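Side-chain contacts in oxidized polyvinyl alcohol hydrolase (Sphingopyxis, PDB 3WLA), which hydrolyses beta-diketones such as nonane-4,6-dione and cleaves oxidized polyvinyl alcohol in the second step of polyvinyl alcohol degradation: residues G108-P113 and E188-K193; V199-T204 and L251-D256. All coordinates share one frame; numbering follows the deposited sequence.

Overall arrangement
Both contacts lie on the same side of this alpha/beta-hydrolase, their centres about 12 Å apart, and the 188-193 loop that leaves strand 181-185 ties them together. Contact 1 sets that loop against 108-113; 199-204 follows a few residues on and packs against 251-256 in contact 2. A probable hydrogen bond of 2.8 Å from Glu188 OE2 to Ser255 OG joins the two, and Lys193 leans on Val199 with a weak, long pairing to Glu203. The side chains of Trp111 and Ser255 come within about 6 and 7 Å of that of Ser162, probably the catalytic nucleophile, contact 1 from a loop, contact 2 from strand 253-256.

Contact 1 of 2, residues G108-P113 and E188-K193; sequences GWTWNP and EWYSTK
Tyr190 carries this contact, one face of its ring covered by Thr110 and its hydroxyl reaching Trp111. From CB the side chain leaves with CG anti to its own carbonyl carbon (chi1 -57°), which sends the ring toward 108-113. Tyr190 CE1 lies 3.8 Å from Thr110 CG2. Tyr190 CZ has Thr110 CB and CG2 on it, each at 4.0 Å, and at the tip Tyr190 OH touches Trp111 CB at 3.8 Å. Thr110 OG1 stands 4.3 Å above the ring centre, but its polar partners are Gly117 O and Arg219; Tyr190 OH is hydrogen-bonded to Asp116 OD1. On the opposite face Glu188 CB sits 3.8 Å from the ring plane, toward the rim, so the ring is sandwiched between threonine and glutamate. The Glu188 carboxylate folds back on its own loop: OE1 accepts Tyr190 N at 2.9 Å, nearly along the C-O axis, and Trp189 N from the anti side, 27° out of plane. An alanine at Tyr190 would remove the ring and hydroxyl, probably leaving Asp116 without this partner and a gap between Thr110 and Glu188. Trp111 turns its indole away, toward Thr56, and its side chain comes to about 6 Å from that of Ser162 and from a bound sulfate, as expected of loops following the strands of an alpha/beta-hydrolase, which border the active-site region.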
ATOM      1  N   GLY A 108       5.676 -19.298   2.742  1.00 28.51           N
ATOM      2  CA  GLY A 108       4.249 -19.053   2.590  1.00 26.22           C
ATOM      3  C   GLY A 108       3.872 -17.785   1.910  1.00 25.65           C
ATOM      4  O   GLY A 108       2.695 -17.561   1.685  1.00 25.41           O
ATOM      5  N   TRP A 109       4.873 -16.976   1.554  1.00 25.77           N
ATOM      6  CA  TRP A 109       4.657 -15.706   0.860  1.00 25.26           C
ATOM      7  C   TRP A 109       4.994 -15.780  -0.633  1.00 25.26           C
ATOM      8  O   TRP A 109       5.866 -16.545  -1.049  1.00 25.31           O
ATOM      9  CB  TRP A 109       5.500 -14.610   1.536  1.00 24.33           C
ATOM     10  CG  TRP A 109       5.074 -14.414   2.983  1.00 24.89           C
ATOM     11  CD1 TRP A 109       5.766 -14.796   4.118  1.00 25.84           C
ATOM     12  CD2 TRP A 109       3.820 -13.871   3.435  1.00 23.05           C
ATOM     13  NE1 TRP A 109       4.993 -14.515   5.242  1.00 26.04           N
ATOM     14  CE2 TRP A 109       3.806 -13.953   4.846  1.00 23.07           C
ATOM     15  CE3 TRP A 109       2.711 -13.317   2.777  1.00 20.35           C
ATOM     16  CZ2 TRP A 109       2.716 -13.497   5.612  1.00 22.83           C
ATOM     17  CZ3 TRP A 109       1.626 -12.854   3.526  1.00 23.12           C
ATOM     18  CH2 TRP A 109       1.634 -12.946   4.936  1.00 23.39           C
ATOM     19  N   THR A 110       4.310 -14.967  -1.424  1.00 25.57           N
ATOM     20  CA  THR A 110       4.536 -14.913  -2.866  1.00 26.19           C
ATOM     21  C   THR A 110       5.844 -14.184  -3.303  1.00 26.16           C
ATOM     22  O   THR A 110       6.627 -14.722  -4.082  1.00 26.37           O
ATOM     23  CB  THR A 110       3.354 -14.217  -3.596  1.00 24.32           C
ATOM     24  OG1 THR A 110       2.097 -14.872  -3.260  1.00 26.67           O
ATOM     25  CG2 THR A 110       3.587 -14.269  -5.118  1.00 24.95           C
ATOM     26  N   TRP A 111       6.081 -12.978  -2.775  1.00 25.31           N
ATOM     27  CA  TRP A 111       7.234 -12.168  -3.199  1.00 24.44           C
ATOM     28  C   TRP A 111       7.933 -11.743  -1.913  1.00 24.92           C
ATOM     29  O   TRP A 111       7.280 -11.427  -0.904  1.00 22.61           O
ATOM     30  CB  TRP A 111       6.706 -10.932  -3.985  1.00 26.84           C
ATOM     31  CG  TRP A 111       7.677 -10.250  -4.938  1.00 33.02           C
ATOM     32  CD1 TRP A 111       8.070  -8.892  -4.960  1.00 33.43           C
ATOM     33  CD2 TRP A 111       8.316 -10.856  -6.057  1.00 36.10           C
ATOM     34  NE1 TRP A 111       8.895  -8.657  -6.029  1.00 32.41           N
ATOM     35  CE2 TRP A 111       9.068  -9.833  -6.719  1.00 36.94           C
ATOM     36  CE3 TRP A 111       8.329 -12.170  -6.577  1.00 36.02           C
ATOM     37  CZ2 TRP A 111       9.827 -10.102  -7.873  1.00 38.56           C
ATOM     38  CZ3 TRP A 111       9.079 -12.425  -7.728  1.00 38.32           C
ATOM     39  CH2 TRP A 111       9.810 -11.406  -8.356  1.00 36.87           C
ATOM     40  N   ASN A 112       9.256 -11.722  -1.957  1.00 23.31           N
ATOM     41  CA  ASN A 112      10.005 -11.430  -0.776  1.00 22.58           C
ATOM     42  C   ASN A 112       9.987 -10.005  -0.158  1.00 21.82           C
ATOM     43  O   ASN A 112      10.074  -9.877   1.045  1.00 22.30           O
ATOM     44  CB  ASN A 112      11.471 -11.846  -0.995  1.00 23.04           C
ATOM     45  CG  ASN A 112      12.202 -12.133   0.319  1.00 25.03           C
ATOM     46  OD1 ASN A 112      11.607 -12.632   1.250  1.00 28.78           O
ATOM     47  ND2 ASN A 112      13.478 -11.849   0.377  1.00 26.52           N
ATOM     48  N   PRO A 113       9.903  -8.939  -0.956  1.00 20.65           N
ATOM     49  CA  PRO A 113       9.923  -7.629  -0.253  1.00 21.51           C
ATOM     50  C   PRO A 113       8.986  -7.379   0.931  1.00 22.31           C
ATOM     51  O   PRO A 113       9.409  -6.842   1.978  1.00 22.71           O
ATOM     52  CB  PRO A 113       9.684  -6.624  -1.376  1.00 21.11           C
ATOM     53  CG  PRO A 113      10.255  -7.305  -2.598  1.00 18.13           C
ATOM     54  CD  PRO A 113       9.772  -8.764  -2.408  1.00 19.74           C
ATOM     55  N   GLU A 188      -0.029  -5.421  -6.704  1.00 22.08           N
ATOM     56  CA  GLU A 188      -0.568  -6.666  -7.223  1.00 24.43           C
ATOM     57  C   GLU A 188      -1.865  -7.007  -6.487  1.00 24.05           C
ATOM     58  O   GLU A 188      -2.135  -6.484  -5.415  1.00 23.61           O
ATOM     59  CB  GLU A 188       0.396  -7.799  -6.995  1.00 23.01           C
ATOM     60  CG  GLU A 188       1.145  -8.302  -8.248  1.00 26.79           C
ATOM     61  CD  GLU A 188       0.268  -9.120  -9.235  1.00 29.54           C
ATOM     62  OE1 GLU A 188      -0.904  -9.494  -8.891  1.00 26.16           O
ATOM     63  OE2 GLU A 188       0.771  -9.365 -10.357  1.00 29.45           O
ATOM     64  N   TRP A 189      -2.635  -7.910  -7.062  1.00 24.45           N
ATOM     65  CA  TRP A 189      -3.876  -8.386  -6.425  1.00 24.76           C
ATOM     66  C   TRP A 189      -3.790  -9.918  -6.295  1.00 24.71           C
ATOM     67  O   TRP A 189      -4.541 -10.568  -5.490  1.00 26.35           O
ATOM     68  CB  TRP A 189      -5.107  -7.980  -7.274  1.00 25.33           C
ATOM     69  CG  TRP A 189      -6.422  -8.239  -6.568  1.00 26.42           C
ATOM     70  CD1 TRP A 189      -7.343  -9.231  -6.855  1.00 29.08           C
ATOM     71  CD2 TRP A 189      -6.972  -7.465  -5.523  1.00 26.66           C
ATOM     72  NE1 TRP A 189      -8.443  -9.088  -6.036  1.00 30.28           N
ATOM     73  CE2 TRP A 189      -8.239  -8.010  -5.212  1.00 29.92           C
ATOM     74  CE3 TRP A 189      -6.526  -6.338  -4.817  1.00 27.36           C
ATOM     75  CZ2 TRP A 189      -9.058  -7.469  -4.222  1.00 30.14           C
ATOM     76  CZ3 TRP A 189      -7.348  -5.787  -3.832  1.00 28.94           C
ATOM     77  CH2 TRP A 189      -8.594  -6.354  -3.542  1.00 29.87           C
ATOM     78  N   TYR A 190      -2.827 -10.488  -7.033  1.00 24.13           N
ATOM     79  CA  TYR A 190      -2.613 -11.932  -7.117  1.00 23.35           C
ATOM     80  C   TYR A 190      -3.989 -12.562  -7.352  1.00 24.65           C
ATOM     81  O   TYR A 190      -4.464 -13.360  -6.569  1.00 24.03           O
ATOM     82  CB  TYR A 190      -2.016 -12.484  -5.822  1.00 20.22           C
ATOM     83  CG  TYR A 190      -0.716 -11.841  -5.432  1.00 22.87           C
ATOM     84  CD1 TYR A 190       0.355 -11.763  -6.329  1.00 23.38           C
ATOM     85  CD2 TYR A 190      -0.529 -11.331  -4.123  1.00 25.08           C
ATOM     86  CE1 TYR A 190       1.587 -11.193  -5.929  1.00 24.91           C
ATOM     87  CE2 TYR A 190       0.692 -10.772  -3.727  1.00 26.26           C
ATOM     88  CZ  TYR A 190       1.736 -10.712  -4.625  1.00 25.85           C
ATOM     89  OH  TYR A 190       2.946 -10.236  -4.195  1.00 28.45           O
ATOM     90  N   SER A 191      -4.655 -12.164  -8.422  1.00 25.23           N
ATOM     91  CA  SER A 191      -5.982 -12.704  -8.673  1.00 26.39           C
ATOM     92  C   SER A 191      -6.035 -14.198  -8.759  1.00 27.97           C
ATOM     93  O   SER A 191      -5.124 -14.841  -9.275  1.00 28.46           O
ATOM     94  CB  SER A 191      -6.564 -12.111  -9.935  1.00 24.39           C
ATOM     95  OG  SER A 191      -6.422 -10.722  -9.873  1.00 27.36           O
ATOM     96  N   THR A 192      -7.107 -14.769  -8.196  1.00 28.87           N
ATOM     97  CA  THR A 192      -7.298 -16.210  -8.249  1.00 30.98           C
ATOM     98  C   THR A 192      -8.712 -16.510  -8.771  1.00 32.80           C
ATOM     99  O   THR A 192      -9.514 -15.606  -9.010  1.00 30.59           O
ATOM    100  CB  THR A 192      -7.241 -16.849  -6.880  1.00 32.84           C
ATOM    101  OG1 THR A 192      -8.387 -16.420  -6.130  1.00 33.11           O
ATOM    102  CG2 THR A 192      -5.996 -16.457  -6.152  1.00 31.88           C
ATOM    103  N   LYS A 193      -8.995 -17.795  -8.948  1.00 35.04           N
ATOM    104  CA  LYS A 193     -10.343 -18.189  -9.358  1.00 36.18           C
ATOM    105  C   LYS A 193     -11.189 -18.071  -8.090  1.00 36.17           C
ATOM    106  O   LYS A 193     -10.651 -17.944  -6.976  1.00 34.39           O
ATOM    107  CB  LYS A 193     -10.359 -19.617  -9.865  1.00 36.95           C
ATOM    108  CG  LYS A 193      -9.825 -19.793 -11.264  1.00 39.36           C
ATOM    109  CD  LYS A 193      -9.776 -21.292 -11.518  1.00 44.54           C
ATOM    110  CE  LYS A 193      -9.071 -21.656 -12.822  1.00 46.12           C
ATOM    111  NZ  LYS A 193      -9.698 -20.781 -13.858  1.00 49.50           N
TER

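Contact 2 of 2, residues V199-T204 and L251-D256; sequences VPFQET and LGLCSD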
ATOM      1  N   VAL A 199      -3.981 -19.737 -11.364  1.00 28.33           N
ATOM      2  CA  VAL A 199      -3.574 -20.253 -12.672  1.00 31.46           C
ATOM      3  C   VAL A 199      -2.476 -19.242 -13.064  1.00 34.88           C
ATOM      4  O   VAL A 199      -2.449 -18.108 -12.543  1.00 34.23           O
ATOM      5  CB  VAL A 199      -4.728 -20.323 -13.686  1.00 30.66           C
ATOM      6  CG1 VAL A 199      -5.705 -21.415 -13.228  1.00 31.43           C
ATOM      7  CG2 VAL A 199      -5.445 -18.973 -13.803  1.00 28.21           C
ATOM      8  N   PRO A 200      -1.549 -19.645 -13.957  1.00 36.96           N
ATOM      9  CA  PRO A 200      -0.425 -18.812 -14.409  1.00 36.71           C
ATOM     10  C   PRO A 200      -0.762 -17.413 -14.856  1.00 36.88           C
ATOM     11  O   PRO A 200      -1.916 -17.091 -15.133  1.00 37.39           O
ATOM     12  CB  PRO A 200       0.210 -19.660 -15.508  1.00 37.82           C
ATOM     13  CG  PRO A 200      -0.989 -20.364 -16.095  1.00 39.36           C
ATOM     14  CD  PRO A 200      -1.669 -20.833 -14.812  1.00 37.82           C
ATOM     15  N   PHE A 201       0.276 -16.585 -14.930  1.00 35.77           N
ATOM     16  CA  PHE A 201       0.151 -15.196 -15.317  1.00 36.49           C
ATOM     17  C   PHE A 201      -0.704 -14.936 -16.553  1.00 37.56           C
ATOM     18  O   PHE A 201      -1.614 -14.121 -16.516  1.00 37.93           O
ATOM     19  CB  PHE A 201       1.545 -14.602 -15.562  1.00 34.08           C
ATOM     20  CG  PHE A 201       1.522 -13.230 -16.151  1.00 33.68           C
ATOM     21  CD1 PHE A 201       1.065 -12.142 -15.409  1.00 31.93           C
ATOM     22  CD2 PHE A 201       1.987 -13.016 -17.437  1.00 33.94           C
ATOM     23  CE1 PHE A 201       1.081 -10.854 -15.943  1.00 32.49           C
ATOM     24  CE2 PHE A 201       2.017 -11.740 -17.992  1.00 33.31           C
ATOM     25  CZ  PHE A 201       1.563 -10.642 -17.243  1.00 33.00           C
ATOM     26  N   GLN A 202      -0.401 -15.620 -17.649  1.00 37.89           N
ATOM     27  CA  GLN A 202      -1.103 -15.376 -18.906  1.00 39.75           C
ATOM     28  C   GLN A 202      -2.616 -15.616 -18.839  1.00 38.26           C
ATOM     29  O   GLN A 202      -3.412 -14.800 -19.315  1.00 37.26           O
ATOM     30  CB  GLN A 202      -0.464 -16.231 -20.028  1.00 42.18           C
ATOM     31  CG  GLN A 202      -0.160 -15.461 -21.306  1.00 47.11           C
ATOM     32  CD  GLN A 202       0.922 -14.379 -21.115  1.00 50.63           C
ATOM     33  OE1 GLN A 202       0.718 -13.197 -21.488  1.00 50.83           O
ATOM     34  NE2 GLN A 202       2.075 -14.775 -20.530  1.00 50.67           N
ATOM     35  N   GLU A 203      -2.992 -16.765 -18.294  1.00 38.36           N
ATOM     36  CA  GLU A 203      -4.394 -17.126 -18.132  1.00 38.96           C
ATOM     37  C   GLU A 203      -5.031 -16.094 -17.180  1.00 37.77           C
ATOM     38  O   GLU A 203      -6.143 -15.610 -17.407  1.00 36.94           O
ATOM     39  CB  GLU A 203      -4.500 -18.542 -17.535  1.00 42.69           C
ATOM     40  CG  GLU A 203      -5.927 -19.200 -17.756  1.00 48.54           C
ATOM     41  CD  GLU A 203      -6.173 -20.542 -16.974  1.00 52.24           C
ATOM     42  OE1 GLU A 203      -5.331 -21.488 -17.077  1.00 55.11           O
ATOM     43  OE2 GLU A 203      -7.226 -20.654 -16.271  1.00 52.05           O
ATOM     44  N   THR A 204      -4.301 -15.735 -16.117  1.00 37.27           N
ATOM     45  CA  THR A 204      -4.824 -14.774 -15.146  1.00 36.25           C
ATOM     46  C   THR A 204      -5.125 -13.469 -15.811  1.00 36.10           C
ATOM     47  O   THR A 204      -6.185 -12.906 -15.558  1.00 36.11           O
ATOM     48  CB  THR A 204      -3.878 -14.544 -13.959  1.00 34.91           C
ATOM     49  OG1 THR A 204      -3.792 -15.744 -13.214  1.00 34.65           O
ATOM     50  CG2 THR A 204      -4.430 -13.483 -13.014  1.00 35.24           C
ATOM     51  N   LEU A 251      11.984 -15.613 -16.155  1.00 27.36           N
ATOM     52  CA  LEU A 251      10.643 -15.211 -15.712  1.00 27.76           C
ATOM     53  C   LEU A 251       9.935 -14.261 -16.654  1.00 27.74           C
ATOM     54  O   LEU A 251       8.707 -14.378 -16.904  1.00 26.61           O
ATOM     55  CB  LEU A 251      10.722 -14.519 -14.346  1.00 29.92           C
ATOM     56  CG  LEU A 251      10.378 -15.366 -13.172  1.00 32.71           C
ATOM     57  CD1 LEU A 251      10.316 -14.480 -11.927  1.00 34.28           C
ATOM     58  CD2 LEU A 251       8.997 -16.007 -13.437  1.00 33.66           C
ATOM     59  N   GLY A 252      10.690 -13.288 -17.145  1.00 26.54           N
ATOM     60  CA  GLY A 252      10.118 -12.302 -18.037  1.00 28.10           C
ATOM     61  C   GLY A 252       9.010 -11.433 -17.408  1.00 28.92           C
ATOM     62  O   GLY A 252       9.087 -10.968 -16.262  1.00 25.54           O
ATOM     63  N   LEU A 253       7.982 -11.182 -18.208  1.00 29.07           N
ATOM     64  CA  LEU A 253       6.864 -10.392 -17.761  1.00 29.86           C
ATOM     65  C   LEU A 253       6.077 -11.191 -16.743  1.00 30.02           C
ATOM     66  O   LEU A 253       5.479 -12.209 -17.071  1.00 31.07           O
ATOM     67  CB  LEU A 253       5.971 -10.093 -18.951  1.00 29.26           C
ATOM     68  CG  LEU A 253       4.696  -9.310 -18.650  1.00 29.69           C
ATOM     69  CD1 LEU A 253       5.009  -7.917 -17.972  1.00 27.52           C
ATOM     70  CD2 LEU A 253       4.007  -9.107 -19.976  1.00 28.82           C
ATOM     71  N   CYS A 254       6.079 -10.784 -15.498  1.00 30.91           N
ATOM     72  CA  CYS A 254       5.273 -11.554 -14.578  1.00 33.21           C
ATOM     73  C   CYS A 254       4.156 -10.813 -13.826  1.00 31.29           C
ATOM     74  O   CYS A 254       3.441 -11.454 -13.084  1.00 33.04           O
ATOM     75  CB  CYS A 254       6.154 -12.344 -13.630  1.00 35.20           C
ATOM     76  SG  CYS A 254       7.507 -11.431 -12.993  1.00 39.26           S
ATOM     77  N   SER A 255       4.048  -9.486 -13.958  1.00 29.06           N
ATOM     78  CA  SER A 255       2.930  -8.751 -13.372  1.00 27.17           C
ATOM     79  C   SER A 255       2.516  -7.668 -14.369  1.00 27.16           C
ATOM     80  O   SER A 255       3.375  -6.969 -14.937  1.00 25.24           O
ATOM     81  CB  SER A 255       3.295  -8.027 -12.081  1.00 29.08           C
ATOM     82  OG  SER A 255       3.446  -8.936 -11.026  1.00 27.05           O
ATOM     83  N   ASP A 256       1.213  -7.542 -14.589  1.00 25.53           N
ATOM     84  CA  ASP A 256       0.685  -6.509 -15.461  1.00 25.95           C
ATOM     85  C   ASP A 256      -0.288  -5.768 -14.547  1.00 24.28           C
ATOM     86  O   ASP A 256      -1.281  -6.336 -14.100  1.00 26.44           O
ATOM     87  CB  ASP A 256      -0.049  -7.177 -16.607  1.00 26.64           C
ATOM     88  CG  ASP A 256      -0.748  -6.181 -17.522  1.00 26.79           C
ATOM     89  OD1 ASP A 256      -0.988  -5.015 -17.182  1.00 26.86           O
ATOM     90  OD2 ASP A 256      -1.090  -6.617 -18.610  1.00 29.35           O
TER
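With CG anti to the backbone N (chi1 172°), Phe201 projects from the first turn of helix 201-210 toward strand 253-256; Leu253 and Asp256 extend back to meet it, each also with CG anti to N (chi1 177° and 175°). The ring lies with one face on the strand backbone, Cys254 CA 4.3 Å above its centre. Phe201 CD1 comes to 3.4 Å from Cys254 O, while CD2 and CE2 both approach Leu253 O. The Leu253 and Phe201 side chains cross at about a right angle, Leu253 CG 3.7 Å from Phe201 CE2. At the ring's edge, near its plane, Asp256 N is 3.6 Å from Phe201 CE1, and Asp256 CB packs against Phe201 CZ at 3.9 Å. The strand is irregular here: Cys254 and Ser255 both face Trp245 of the antiparallel partner 244-246, a classic beta bulge, and their CB atoms point away from Phe201, which leaves main chain for the ring to rest on. Asp256, the N-cap of helix 257-269, accepts a hydrogen bond from Arg258 N through OD1 and forms a salt bridge through OD2 to Arg205, one turn along from Phe201. Pro200 is the N-cap of helix 201-210, and Pro200 O accepts Thr204 N at 2.9 Å.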